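Local atomic coordinates of putative non-ribosomal peptide synthetase (Actinomadura parvosata subsp. kistnae, PDB entry 6M7L), a protein that contains a condensation-type domain of a putative non-ribosomal peptide synthetase, probably serving peptide biosynthesis, and here binds a chain of another protein. Residues A49-G54 / R395-P400. Residues are numbered along the deposited sequence; the frame is centred on the assembly and turned at random.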
loop_
_atom_site.group_PDB
_atom_site.type_symbol
_atom_site.label_atom_id
_atom_site.label_comp_id
_atom_site.label_asym_id
_atom_site.label_seq_id
_atom_site.Cartn_x
_atom_site.Cartn_y
_atom_site.Cartn_z
ATOM N N ALA A 49 4.692 -5.156 -15.990
ATOM C CA ALA A 49 3.722 -5.149 -17.073
ATOM C C ALA A 49 2.346 -4.852 -16.495
ATOM O O ALA A 49 1.903 -5.526 -15.559
ATOM C CB ALA A 49 3.723 -6.481 -17.824
ATOM N N LEU A 50 1.680 -3.840 -17.043
ATOM C CA LEU A 50 0.394 -3.374 -16.541
ATOM C C LEU A 50 -0.666 -3.565 -17.615
ATOM O O LEU A 50 -0.530 -3.042 -18.725
ATOM C CB LEU A 50 0.462 -1.899 -16.137
ATOM C CG LEU A 50 1.330 -1.506 -14.942
ATOM C CD1 LEU A 50 1.250 -0.006 -14.721
ATOM C CD2 LEU A 50 0.900 -2.254 -13.696
ATOM N N ARG A 51 -1.721 -4.301 -17.282
ATOM C CA ARG A 51 -2.888 -4.368 -18.151
ATOM C C ARG A 51 -3.761 -3.145 -17.902
ATOM O O ARG A 51 -4.139 -2.865 -16.761
ATOM C CB ARG A 51 -3.676 -5.653 -17.908
ATOM C CG ARG A 51 -4.887 -5.799 -18.809
ATOM C CD ARG A 51 -5.309 -7.251 -18.954
ATOM N NE ARG A 51 -5.175 -7.705 -20.335
ATOM C CZ ARG A 51 -4.227 -8.530 -20.764
ATOM N NH1 ARG A 51 -3.329 -9.014 -19.918
ATOM N NH2 ARG A 51 -4.185 -8.879 -22.041
ATOM N N LEU A 52 -4.056 -2.406 -18.967
ATOM C CA LEU A 52 -4.797 -1.151 -18.884
ATOM C C LEU A 52 -6.044 -1.271 -19.753
ATOM O O LEU A 52 -5.980 -1.086 -20.972
ATOM C CB LEU A 52 -3.931 0.025 -19.329
ATOM C CG LEU A 52 -2.581 0.200 -18.635
ATOM C CD1 LEU A 52 -1.770 1.283 -19.330
ATOM C CD2 LEU A 52 -2.769 0.533 -17.164
ATOM N N ARG A 53 -7.178 -1.574 -19.130
ATOM C CA ARG A 53 -8.446 -1.652 -19.844
ATOM C C ARG A 53 -9.140 -0.297 -19.792
ATOM O O ARG A 53 -9.341 0.267 -18.711
ATOM C CB ARG A 53 -9.338 -2.739 -19.243
ATOM C CG ARG A 53 -8.599 -4.029 -18.920
ATOM C CD ARG A 53 -9.567 -5.152 -18.583
ATOM N NE ARG A 53 -9.866 -5.984 -19.746
ATOM C CZ ARG A 53 -11.015 -6.627 -19.928
ATOM N NH1 ARG A 53 -11.984 -6.521 -19.028
ATOM N NH2 ARG A 53 -11.201 -7.366 -21.015
ATOM N N GLY A 54 -9.491 0.225 -20.963
ATOM C CA GLY A 54 -10.123 1.520 -21.094
ATOM C C GLY A 54 -9.454 2.359 -22.159
ATOM O O GLY A 54 -8.458 1.973 -22.768
ATOM N N ARG A 395 -8.771 0.739 -15.946
ATOM C CA ARG A 395 -8.776 -0.457 -15.111
ATOM C C ARG A 395 -7.386 -1.084 -15.149
ATOM O O ARG A 395 -6.973 -1.634 -16.175
ATOM C CB ARG A 395 -9.847 -1.427 -15.604
ATOM C CG ARG A 395 -9.994 -2.699 -14.789
ATOM C CD ARG A 395 -11.251 -3.456 -15.202
ATOM N NE ARG A 395 -12.468 -2.746 -14.814
ATOM C CZ ARG A 395 -13.698 -3.112 -15.168
ATOM N NH1 ARG A 395 -13.883 -4.181 -15.932
ATOM N NH2 ARG A 395 -14.746 -2.406 -14.764
ATOM N N THR A 396 -6.660 -0.991 -14.038
ATOM C CA THR A 396 -5.254 -1.371 -13.973
ATOM C C THR A 396 -5.098 -2.687 -13.223
ATOM O O THR A 396 -5.666 -2.859 -12.140
ATOM C CB THR A 396 -4.429 -0.282 -13.284
ATOM O OG1 THR A 396 -4.711 0.991 -13.883
ATOM C CG2 THR A 396 -2.941 -0.579 -13.408
ATOM N N SER A 397 -4.317 -3.607 -13.793
ATOM C CA SER A 397 -4.021 -4.877 -13.145
ATOM C C SER A 397 -2.672 -5.387 -13.634
ATOM O O SER A 397 -2.330 -5.183 -14.810
ATOM C CB SER A 397 -5.105 -5.924 -13.417
ATOM O OG SER A 397 -5.227 -6.192 -14.803
ATOM N N PRO A 398 -1.893 -6.042 -12.775
ATOM C CA PRO A 398 -0.545 -6.465 -13.173
ATOM C C PRO A 398 -0.562 -7.703 -14.058
ATOM O O PRO A 398 -1.368 -8.618 -13.876
ATOM C CB PRO A 398 0.139 -6.754 -11.833
ATOM C CG PRO A 398 -0.976 -7.154 -10.934
ATOM C CD PRO A 398 -2.172 -6.340 -11.359
ATOM N N VAL A 399 0.350 -7.719 -15.022
ATOM C CA VAL A 399 0.540 -8.852 -15.924
ATOM C C VAL A 399 1.760 -9.630 -15.443
ATOM O O VAL A 399 2.843 -9.038 -15.312
ATOM C CB VAL A 399 0.724 -8.391 -17.377
ATOM C CG1 VAL A 399 1.064 -9.576 -18.279
ATOM C CG2 VAL A 399 -0.522 -7.667 -17.865
ATOM N N PRO A 400 1.639 -10.929 -15.169
ATOM C CA PRO A 400 2.794 -11.684 -14.673
ATOM C C PRO A 400 3.887 -11.777 -15.723
ATOM O O PRO A 400 3.620 -11.876 -16.922
ATOM C CB PRO A 400 2.203 -13.061 -14.351
ATOM C CG PRO A 400 1.016 -13.171 -15.247
ATOM C CD PRO A 400 0.448 -11.781 -15.311
#
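R51 faces S397 in an antiparallel, hydrogen-bonded pair: R51 N gives its hydrogen to S397 O at 2.7 Å, and S397 N returns the bond to R51 O. R53 and R395 pair the same way two residues along, while L52 and T396 between them form a non-hydrogen-bonded pair. The R51 side chain runs outward past S397 toward V399. R51 CB lies 3.4 Å from S397 O and nearly as close to S397 OG, and R51 CG, anti to the backbone N (chi1 -179°), passes S397 OG at 4.0 Å. The chain then bends at chi3, which brings R51 NH1 to 3.7 Å from V399 CG2, the methyl meeting the guanidinium obliquely. NE is taken by a salt bridge to E141 and NH2 by another to E107. V399 CB in turn rests on A49 CB, with L114 of helix 110-119 packing on both residues.

R53 and R395 share this face of the sheet. Their aliphatic parts touch, and R53 NH1 and R395 NH1 are 4.3 Å apart, each at the edge of the other's guanidinium, with the planes 34° apart. The likely repulsion should be offset by separate acidic partners: E141 for R53, an acidic side chain of the other protein chain for R395. On the reverse face, L52 CD2 lies 3.9 Å from T396 CG2, and T396 OG1 bonds back to L391 N and L394 O.

Strand 395-399 is thus an outermost strand, within this chain, of the sheet that holds strands 45-53 and 141-149, some 340 residues later in sequence than its neighbour, a crossover from the C-terminal to the N-terminal half characteristic of the two-lobed condensation-domain fold.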